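Local structure of MJ fibrillarin homologue (1FBN) at residues E198-A202 against G203-I207; A107-I110 against M111-L114; I159-K162 against N163-F167. The protein probably transfers methyl groups from S-adenosyl-L-methionine to ribose 2'-hydroxyls of rRNA and tRNA, at sites chosen by a guide RNA in box C/D ribonucleoprotein particles. One frame throughout, in Å; residues are numbered along the deposited sequence.

Contact 1. Residues E198-A202 against G203-I207; sequences EILEA and GGFKI
Glu201 and Ile207 bring their side chains together at about a right angle where the chain folds from helix into strand. The touching is mainly aliphatic: CG of Glu201 lies 3.8 Å from CG1 of Ile207, so the methylene of an exposed glutamate covers part of the isoleucine. With CG anti to the carbonyl carbon (chi1 -66°), the extended Glu201 chain is carried across Ile207. Its CA also makes a CA-H...O contact, 3.2 Å from the carbonyl O of Phe205. The buried side chain of Leu200 packs on Leu160 and, through CD2, meets CD2 of the Phe205 ring at 4.4 Å, while its other methyl, CD1, reaches CD1 of Ile207. The edge of the Phe205 ring is turned to the carbonyl O of Leu200. Beyond these segments the ring meets Trp227 and packs on Leu160 and Ala164 of helix 156-167. Gly204 suits the turn: at its phi of 127° a CB would jam against the preceding carbonyl. That positive phi, with Phe205 N bonded to Leu200 O (3.1 Å) and Gly204 N to Glu201 O (3.2 Å), makes a Schellman motif, ending helix 189-203 and starting edge strand 205-212.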
ATOM      1  N   GLU A 198       7.721 -13.831  12.723  1.00 26.01           N
ATOM      2  CA  GLU A 198       8.868 -13.919  13.630  1.00 28.55           C
ATOM      3  C   GLU A 198      10.076 -13.167  13.076  1.00 26.00           C
ATOM      4  O   GLU A 198      10.774 -12.481  13.820  1.00 25.25           O
ATOM      5  CB  GLU A 198       9.244 -15.384  13.887  1.00 33.75           C
ATOM      6  CG  GLU A 198       8.161 -16.183  14.602  1.00 42.42           C
ATOM      7  CD  GLU A 198       8.475 -17.670  14.709  1.00 47.10           C
ATOM      8  OE1 GLU A 198       9.135 -18.227  13.800  1.00 49.95           O
ATOM      9  OE2 GLU A 198       8.042 -18.289  15.705  1.00 49.42           O
ATOM     10  N   ILE A 199      10.322 -13.304  11.774  1.00 24.34           N
ATOM     11  CA  ILE A 199      11.441 -12.618  11.123  1.00 23.32           C
ATOM     12  C   ILE A 199      11.277 -11.102  11.243  1.00 24.10           C
ATOM     13  O   ILE A 199      12.231 -10.394  11.567  1.00 24.13           O
ATOM     14  CB  ILE A 199      11.564 -13.011   9.624  1.00 23.72           C
ATOM     15  CG1 ILE A 199      12.035 -14.462   9.505  1.00 22.45           C
ATOM     16  CG2 ILE A 199      12.518 -12.066   8.891  1.00 20.23           C
ATOM     17  CD1 ILE A 199      12.143 -14.964   8.080  1.00 24.69           C
ATOM     18  N   LEU A 200      10.063 -10.616  10.993  1.00 21.83           N
ATOM     19  CA  LEU A 200       9.779  -9.188  11.085  1.00 22.97           C
ATOM     20  C   LEU A 200       9.950  -8.677  12.512  1.00 23.18           C
ATOM     21  O   LEU A 200      10.530  -7.612  12.726  1.00 22.94           O
ATOM     22  CB  LEU A 200       8.364  -8.883  10.587  1.00 21.48           C
ATOM     23  CG  LEU A 200       8.125  -9.083   9.087  1.00 23.18           C
ATOM     24  CD1 LEU A 200       6.658  -8.884   8.769  1.00 22.78           C
ATOM     25  CD2 LEU A 200       8.994  -8.122   8.286  1.00 22.15           C
ATOM     26  N   GLU A 201       9.453  -9.443  13.485  1.00 23.00           N
ATOM     27  CA  GLU A 201       9.557  -9.058  14.892  1.00 24.68           C
ATOM     28  C   GLU A 201      11.009  -9.056  15.353  1.00 25.45           C
ATOM     29  O   GLU A 201      11.438  -8.150  16.067  1.00 27.29           O
ATOM     30  CB  GLU A 201       8.687  -9.961  15.774  1.00 25.80           C
ATOM     31  CG  GLU A 201       7.196  -9.795  15.490  1.00 30.70           C
ATOM     32  CD  GLU A 201       6.298 -10.603  16.412  1.00 34.64           C
ATOM     33  OE1 GLU A 201       6.485 -11.835  16.517  1.00 35.18           O
ATOM     34  OE2 GLU A 201       5.379  -9.999  17.011  1.00 39.92           O
ATOM     35  N   ALA A 202      11.773 -10.050  14.905  1.00 26.09           N
ATOM     36  CA  ALA A 202      13.189 -10.152  15.243  1.00 25.99           C
ATOM     37  C   ALA A 202      13.941  -8.991  14.585  1.00 26.94           C
ATOM     38  O   ALA A 202      14.959  -8.523  15.099  1.00 27.40           O
ATOM     39  CB  ALA A 202      13.746 -11.482  14.760  1.00 22.63           C
ATOM     40  N   GLY A 203      13.400  -8.514  13.465  1.00 26.23           N
ATOM     41  CA  GLY A 203      14.002  -7.416  12.729  1.00 25.87           C
ATOM     42  C   GLY A 203      13.776  -6.033  13.314  1.00 25.65           C
ATOM     43  O   GLY A 203      14.459  -5.083  12.927  1.00 27.65           O
ATOM     44  N   GLY A 204      12.807  -5.904  14.215  1.00 24.72           N
ATOM     45  CA  GLY A 204      12.548  -4.614  14.831  1.00 23.61           C
ATOM     46  C   GLY A 204      11.116  -4.119  14.766  1.00 23.00           C
ATOM     47  O   GLY A 204      10.839  -2.981  15.137  1.00 22.63           O
ATOM     48  N   PHE A 205      10.205  -4.964  14.294  1.00 21.81           N
ATOM     49  CA  PHE A 205       8.794  -4.600  14.190  1.00 21.39           C
ATOM     50  C   PHE A 205       7.926  -5.215  15.280  1.00 21.20           C
ATOM     51  O   PHE A 205       8.191  -6.318  15.749  1.00 22.96           O
ATOM     52  CB  PHE A 205       8.220  -5.047  12.840  1.00 19.92           C
ATOM     53  CG  PHE A 205       8.591  -4.160  11.693  1.00 18.69           C
ATOM     54  CD1 PHE A 205       7.948  -2.937  11.511  1.00 17.25           C
ATOM     55  CD2 PHE A 205       9.554  -4.560  10.773  1.00 17.26           C
ATOM     56  CE1 PHE A 205       8.258  -2.124  10.428  1.00 18.04           C
ATOM     57  CE2 PHE A 205       9.875  -3.754   9.680  1.00 16.72           C
ATOM     58  CZ  PHE A 205       9.224  -2.533   9.507  1.00 18.60           C
ATOM     59  N   LYS A 206       6.895  -4.481  15.682  1.00 22.18           N
ATOM     60  CA  LYS A 206       5.920  -4.968  16.654  1.00 24.00           C
ATOM     61  C   LYS A 206       4.665  -5.069  15.793  1.00 21.57           C
ATOM     62  O   LYS A 206       4.156  -4.057  15.313  1.00 19.16           O
ATOM     63  CB  LYS A 206       5.713  -3.970  17.799  1.00 25.95           C
ATOM     64  CG  LYS A 206       4.682  -4.427  18.833  1.00 31.91           C
ATOM     65  CD  LYS A 206       4.588  -3.460  20.012  1.00 38.47           C
ATOM     66  CE  LYS A 206       3.396  -3.766  20.917  1.00 40.35           C
ATOM     67  NZ  LYS A 206       3.542  -5.062  21.650  1.00 42.84           N
ATOM     68  N   ILE A 207       4.218  -6.295  15.537  1.00 21.07           N
ATOM     69  CA  ILE A 207       3.046  -6.519  14.691  1.00 22.89           C
ATOM     70  C   ILE A 207       1.746  -6.063  15.351  1.00 21.95           C
ATOM     71  O   ILE A 207       1.348  -6.596  16.391  1.00 23.76           O
ATOM     72  CB  ILE A 207       2.943  -8.002  14.260  1.00 22.99           C
ATOM     73  CG1 ILE A 207       4.249  -8.453  13.582  1.00 23.25           C
ATOM     74  CG2 ILE A 207       1.740  -8.203  13.339  1.00 21.65           C
ATOM     75  CD1 ILE A 207       4.649  -7.655  12.340  1.00 19.32           C
TER

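Contact 2. Residues A107-I110 against M111-L114; sequences APRI and MREL
Ala107, the N-cap residue, starts the helical bonding: its carbonyl O accepts from Met111 N (3.0 Å) and also from Ile110 N, while Arg112 N bonds to Pro108 O at 2.8 Å and Leu114 N to Ile110 O at 2.9 Å. Pro108 suits the first turn, where its missing N-H costs no helix bond. One turn apart, Arg109 and Arg112 run side by side in the same direction. NH1 of Arg112 sits over one face of the Arg109 guanidinium, displaced toward the rim and 3.7 Å from NH1 of Arg109; the two planes are 58° apart. These like charges are close and would probably repel, but CG of Arg109 also lies over a face of the Arg112 guanidinium, 3.8 Å from NH2 of Arg112. Having CG anti to the backbone N (chi1 -164°) and a bend at chi3 sets the Arg112 chain alongside its neighbour. Both arginines are exposed, so water can probably screen their charges. The apolar residues turn elsewhere: Ile110 and the selenomethionine at Met111 touch Glu105, a predicted S-adenosyl-L-methionine site residue, and buried Leu114 packs on Ala103 as well, seating helix 108-117 against strand 100-105 within the beta-alpha-beta unit completed by strand 124-128.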
ATOM      1  N   ALA A 107      12.572  -2.258 -13.069  1.00 22.99           N
ATOM      2  CA  ALA A 107      12.453  -2.297 -14.523  1.00 21.14           C
ATOM      3  C   ALA A 107      11.930  -1.013 -15.161  1.00 20.38           C
ATOM      4  O   ALA A 107      10.861  -0.524 -14.798  1.00 18.83           O
ATOM      5  CB  ALA A 107      11.577  -3.474 -14.941  1.00 19.60           C
ATOM      6  N   PRO A 108      12.681  -0.457 -16.135  1.00 21.03           N
ATOM      7  CA  PRO A 108      12.305   0.770 -16.842  1.00 21.63           C
ATOM      8  C   PRO A 108      10.917   0.662 -17.469  1.00 23.24           C
ATOM      9  O   PRO A 108      10.187   1.649 -17.539  1.00 24.26           O
ATOM     10  CB  PRO A 108      13.384   0.885 -17.912  1.00 21.36           C
ATOM     11  CG  PRO A 108      14.581   0.350 -17.209  1.00 22.90           C
ATOM     12  CD  PRO A 108      14.034  -0.885 -16.534  1.00 20.62           C
ATOM     13  N   ARG A 109      10.551  -0.540 -17.910  1.00 25.67           N
ATOM     14  CA  ARG A 109       9.241  -0.766 -18.520  1.00 26.98           C
ATOM     15  C   ARG A 109       8.107  -0.693 -17.505  1.00 24.97           C
ATOM     16  O   ARG A 109       6.983  -0.341 -17.862  1.00 25.15           O
ATOM     17  CB  ARG A 109       9.213  -2.087 -19.285  1.00 31.03           C
ATOM     18  CG  ARG A 109       9.998  -2.018 -20.577  1.00 38.44           C
ATOM     19  CD  ARG A 109      10.091  -3.362 -21.268  1.00 43.31           C
ATOM     20  NE  ARG A 109      10.487  -3.189 -22.661  1.00 48.77           N
ATOM     21  CZ  ARG A 109       9.637  -2.919 -23.650  1.00 51.14           C
ATOM     22  NH1 ARG A 109       8.336  -2.804 -23.404  1.00 52.45           N
ATOM     23  NH2 ARG A 109      10.093  -2.731 -24.880  1.00 51.39           N
ATOM     24  N   ILE A 110       8.396  -1.032 -16.249  1.00 23.46           N
ATOM     25  CA  ILE A 110       7.389  -0.936 -15.194  1.00 23.90           C
ATOM     26  C   ILE A 110       7.262   0.534 -14.793  1.00 23.29           C
ATOM     27  O   ILE A 110       6.156   1.034 -14.577  1.00 26.03           O
ATOM     28  CB  ILE A 110       7.742  -1.788 -13.953  1.00 24.32           C
ATOM     29  CG1 ILE A 110       7.538  -3.270 -14.263  1.00 22.02           C
ATOM     30  CG2 ILE A 110       6.852  -1.398 -12.771  1.00 24.59           C
ATOM     31  CD1 ILE A 110       7.825  -4.167 -13.097  1.00 26.21           C
HETATM   32  N   MSE A 111       8.397   1.228 -14.723  1.00 22.26           N
HETATM   33  CA  MSE A 111       8.405   2.646 -14.372  1.00 23.49           C
HETATM   34  C   MSE A 111       7.701   3.449 -15.467  1.00 23.39           C
HETATM   35  O   MSE A 111       7.057   4.462 -15.194  1.00 24.14           O
HETATM   36  CB  MSE A 111       9.841   3.157 -14.188  1.00 24.72           C
HETATM   37  CG  MSE A 111       9.928   4.556 -13.577  1.00 25.69           C
HETATM   38 SE   MSE A 111       9.210   4.598 -11.921  1.00 23.42          SE
HETATM   39  CE  MSE A 111      10.621   4.141 -11.009  1.00 23.60           C
ATOM     40  N   ARG A 112       7.815   2.980 -16.704  1.00 22.92           N
ATOM     41  CA  ARG A 112       7.186   3.641 -17.841  1.00 26.69           C
ATOM     42  C   ARG A 112       5.664   3.596 -17.676  1.00 27.44           C
ATOM     43  O   ARG A 112       4.980   4.603 -17.865  1.00 27.21           O
ATOM     44  CB  ARG A 112       7.597   2.941 -19.137  1.00 27.81           C
ATOM     45  CG  ARG A 112       7.340   3.736 -20.395  1.00 34.34           C
ATOM     46  CD  ARG A 112       7.775   2.945 -21.621  1.00 40.98           C
ATOM     47  NE  ARG A 112       9.184   2.561 -21.555  1.00 44.69           N
ATOM     48  CZ  ARG A 112       9.736   1.583 -22.271  1.00 48.71           C
ATOM     49  NH1 ARG A 112       9.003   0.872 -23.120  1.00 48.94           N
ATOM     50  NH2 ARG A 112      11.027   1.310 -22.130  1.00 48.78           N
ATOM     51  N   GLU A 113       5.149   2.430 -17.292  1.00 28.02           N
ATOM     52  CA  GLU A 113       3.716   2.244 -17.088  1.00 29.58           C
ATOM     53  C   GLU A 113       3.239   3.030 -15.872  1.00 28.95           C
ATOM     54  O   GLU A 113       2.184   3.668 -15.911  1.00 27.20           O
ATOM     55  CB  GLU A 113       3.385   0.762 -16.918  1.00 30.95           C
ATOM     56  CG  GLU A 113       3.806  -0.089 -18.103  1.00 35.01           C
ATOM     57  CD  GLU A 113       3.323  -1.525 -18.009  1.00 40.48           C
ATOM     58  OE1 GLU A 113       3.213  -2.062 -16.882  1.00 44.61           O
ATOM     59  OE2 GLU A 113       3.060  -2.123 -19.075  1.00 41.33           O
ATOM     60  N   LEU A 114       4.030   2.997 -14.802  1.00 27.78           N
ATOM     61  CA  LEU A 114       3.689   3.720 -13.584  1.00 30.43           C
ATOM     62  C   LEU A 114       3.628   5.224 -13.862  1.00 31.17           C
ATOM     63  O   LEU A 114       2.753   5.923 -13.355  1.00 30.88           O
ATOM     64  CB  LEU A 114       4.708   3.417 -12.481  1.00 29.50           C
ATOM     65  CG  LEU A 114       4.529   4.116 -11.125  1.00 32.26           C
ATOM     66  CD1 LEU A 114       3.140   3.870 -10.561  1.00 30.17           C
ATOM     67  CD2 LEU A 114       5.589   3.619 -10.160  1.00 32.78           C
TER

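Contact 3. Residues I159-K162 against N163-F167; sequences ILIK and NAKWF
Asn163 folds its side chain back along the helix to the carbonyl of Ile159, one turn earlier. From CB, 3.4 Å from Ile159 O, the chain passes to CG, anti to its own carbonyl carbon (chi1 -81°), and this places ND2 2.8 Å from Ile159 O in an almost straight bond (169° at the hydrogen). That oxygen lies in the amide plane, and it is gripped twice: Asn163 N, at 3.0 Å, approaches from the opposite face of the carbonyl plane. ND2 also lies beside CG2 of Ile159, 3.5 Å away, and gives a bond to Ala131 O, while OD1 is hydrogen-bonded to Tyr137 OH. With an alanine here, Ile159 O would keep the bond from the backbone N but lose the one from the amide, and Ala131 O and Tyr137 OH would probably be left without these partners. Farther round, Ile161 CG2 rests against CE of Lys165 at 3.8 Å, a methylene suited to covering an isoleucine. The edge of the Trp166 indole meets the carbonyl O of Lys162 through CD1, at 3.1 Å. A short polar amide thus suits a buried place: it satisfies main-chain and tyrosine groups at once, and it ties helix 156-167 to Ala131, a predicted S-adenosyl-L-methionine site residue.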
ATOM      1  N   ILE A 159      14.013  -7.292   3.096  1.00 20.73           N
ATOM      2  CA  ILE A 159      14.006  -6.059   2.310  1.00 20.10           C
ATOM      3  C   ILE A 159      13.283  -4.959   3.091  1.00 19.34           C
ATOM      4  O   ILE A 159      13.742  -3.819   3.114  1.00 20.36           O
ATOM      5  CB  ILE A 159      13.341  -6.238   0.912  1.00 20.98           C
ATOM      6  CG1 ILE A 159      14.252  -7.042  -0.021  1.00 18.82           C
ATOM      7  CG2 ILE A 159      13.052  -4.874   0.278  1.00 18.71           C
ATOM      8  CD1 ILE A 159      13.639  -7.303  -1.384  1.00 17.57           C
ATOM      9  N   LEU A 160      12.167  -5.303   3.737  1.00 16.70           N
ATOM     10  CA  LEU A 160      11.412  -4.325   4.519  1.00 17.18           C
ATOM     11  C   LEU A 160      12.260  -3.854   5.690  1.00 18.39           C
ATOM     12  O   LEU A 160      12.292  -2.664   5.998  1.00 18.79           O
ATOM     13  CB  LEU A 160      10.106  -4.927   5.053  1.00 18.32           C
ATOM     14  CG  LEU A 160       9.190  -3.997   5.870  1.00 19.32           C
ATOM     15  CD1 LEU A 160       8.599  -2.914   4.977  1.00 17.92           C
ATOM     16  CD2 LEU A 160       8.070  -4.785   6.524  1.00 17.04           C
ATOM     17  N   ILE A 161      12.959  -4.798   6.322  1.00 20.13           N
ATOM     18  CA  ILE A 161      13.815  -4.511   7.473  1.00 20.32           C
ATOM     19  C   ILE A 161      14.978  -3.622   7.069  1.00 21.64           C
ATOM     20  O   ILE A 161      15.294  -2.656   7.759  1.00 23.46           O
ATOM     21  CB  ILE A 161      14.360  -5.815   8.118  1.00 21.13           C
ATOM     22  CG1 ILE A 161      13.214  -6.600   8.762  1.00 19.29           C
ATOM     23  CG2 ILE A 161      15.432  -5.495   9.158  1.00 20.16           C
ATOM     24  CD1 ILE A 161      13.593  -8.003   9.177  1.00 20.99           C
ATOM     25  N   LYS A 162      15.584  -3.933   5.928  1.00 21.92           N
ATOM     26  CA  LYS A 162      16.714  -3.164   5.414  1.00 24.20           C
ATOM     27  C   LYS A 162      16.284  -1.723   5.112  1.00 22.50           C
ATOM     28  O   LYS A 162      16.970  -0.768   5.478  1.00 24.55           O
ATOM     29  CB  LYS A 162      17.264  -3.832   4.152  1.00 26.27           C
ATOM     30  CG  LYS A 162      18.691  -3.457   3.820  1.00 34.60           C
ATOM     31  CD  LYS A 162      19.169  -4.137   2.541  1.00 36.65           C
ATOM     32  CE  LYS A 162      19.063  -5.647   2.622  1.00 35.21           C
ATOM     33  NZ  LYS A 162      19.546  -6.274   1.369  1.00 36.22           N
ATOM     34  N   ASN A 163      15.129  -1.577   4.472  1.00 20.04           N
ATOM     35  CA  ASN A 163      14.607  -0.261   4.135  1.00 19.94           C
ATOM     36  C   ASN A 163      14.116   0.508   5.358  1.00 19.22           C
ATOM     37  O   ASN A 163      14.158   1.735   5.379  1.00 19.59           O
ATOM     38  CB  ASN A 163      13.504  -0.382   3.084  1.00 21.43           C
ATOM     39  CG  ASN A 163      14.058  -0.532   1.678  1.00 20.78           C
ATOM     40  OD1 ASN A 163      14.190   0.453   0.950  1.00 23.58           O
ATOM     41  ND2 ASN A 163      14.401  -1.760   1.295  1.00 18.50           N
ATOM     42  N   ALA A 164      13.662  -0.220   6.378  1.00 19.18           N
ATOM     43  CA  ALA A 164      13.186   0.393   7.615  1.00 19.06           C
ATOM     44  C   ALA A 164      14.368   1.010   8.367  1.00 21.69           C
ATOM     45  O   ALA A 164      14.270   2.127   8.882  1.00 22.99           O
ATOM     46  CB  ALA A 164      12.484  -0.641   8.485  1.00 18.67           C
ATOM     47  N   LYS A 165      15.486   0.285   8.412  1.00 20.85           N
ATOM     48  CA  LYS A 165      16.697   0.764   9.081  1.00 21.74           C
ATOM     49  C   LYS A 165      17.149   2.061   8.427  1.00 22.16           C
ATOM     50  O   LYS A 165      17.487   3.028   9.104  1.00 24.54           O
ATOM     51  CB  LYS A 165      17.836  -0.258   8.968  1.00 22.35           C
ATOM     52  CG  LYS A 165      17.683  -1.536   9.787  1.00 23.87           C
ATOM     53  CD  LYS A 165      18.868  -2.461   9.492  1.00 30.15           C
ATOM     54  CE  LYS A 165      18.751  -3.825  10.157  1.00 29.96           C
ATOM     55  NZ  LYS A 165      18.923  -3.748  11.627  1.00 37.58           N
ATOM     56  N   TRP A 166      17.138   2.076   7.100  1.00 19.73           N
ATOM     57  CA  TRP A 166      17.553   3.244   6.346  1.00 20.45           C
ATOM     58  C   TRP A 166      16.600   4.432   6.365  1.00 22.01           C
ATOM     59  O   TRP A 166      17.024   5.554   6.638  1.00 22.50           O
ATOM     60  CB  TRP A 166      17.823   2.863   4.886  1.00 19.39           C
ATOM     61  CG  TRP A 166      19.169   2.267   4.663  1.00 21.86           C
ATOM     62  CD1 TRP A 166      19.496   0.944   4.699  1.00 20.98           C
ATOM     63  CD2 TRP A 166      20.388   2.977   4.393  1.00 21.22           C
ATOM     64  NE1 TRP A 166      20.843   0.783   4.472  1.00 22.66           N
ATOM     65  CE2 TRP A 166      21.416   2.014   4.283  1.00 21.80           C
ATOM     66  CE3 TRP A 166      20.712   4.334   4.237  1.00 21.93           C
ATOM     67  CZ2 TRP A 166      22.749   2.362   4.025  1.00 20.89           C
ATOM     68  CZ3 TRP A 166      22.037   4.681   3.980  1.00 20.15           C
ATOM     69  CH2 TRP A 166      23.038   3.696   3.877  1.00 20.54           C
ATOM     70  N   PHE A 167      15.312   4.174   6.134  1.00 21.00           N
ATOM     71  CA  PHE A 167      14.324   5.245   6.021  1.00 20.09           C
ATOM     72  C   PHE A 167      13.170   5.387   7.012  1.00 21.83           C
ATOM     73  O   PHE A 167      12.613   6.477   7.139  1.00 21.78           O
ATOM     74  CB  PHE A 167      13.726   5.206   4.612  1.00 19.54           C
ATOM     75  CG  PHE A 167      14.748   5.066   3.528  1.00 19.35           C
ATOM     76  CD1 PHE A 167      15.634   6.099   3.254  1.00 21.93           C
ATOM     77  CD2 PHE A 167      14.851   3.889   2.803  1.00 19.48           C
ATOM     78  CE1 PHE A 167      16.612   5.958   2.271  1.00 23.59           C
ATOM     79  CE2 PHE A 167      15.823   3.738   1.820  1.00 21.29           C
ATOM     80  CZ  PHE A 167      16.706   4.774   1.554  1.00 20.68           C
TER

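How the contacts relate
Followed from the N terminus, the chain meets contact 2 first, at the start of helix 108-117, then contact 3 through most of helix 156-167, to its C-terminal end, and last contact 1, where helix 189-203 gives way to strand 205-212. Each closes only a local turn; the three come in series, with none nested or crossing. Contacts 3 and 1 pack together: CD1 of Ile161 lies 3.6 Å from CA of Gly203, and Leu160 meets both Leu200 and Phe205, joining two helices and an edge strand of the seven-stranded mixed sheet. Contact 2 stands apart, its centre about 23 Å from that of contact 3, and belongs to the strands toward the opposite edge of that sheet.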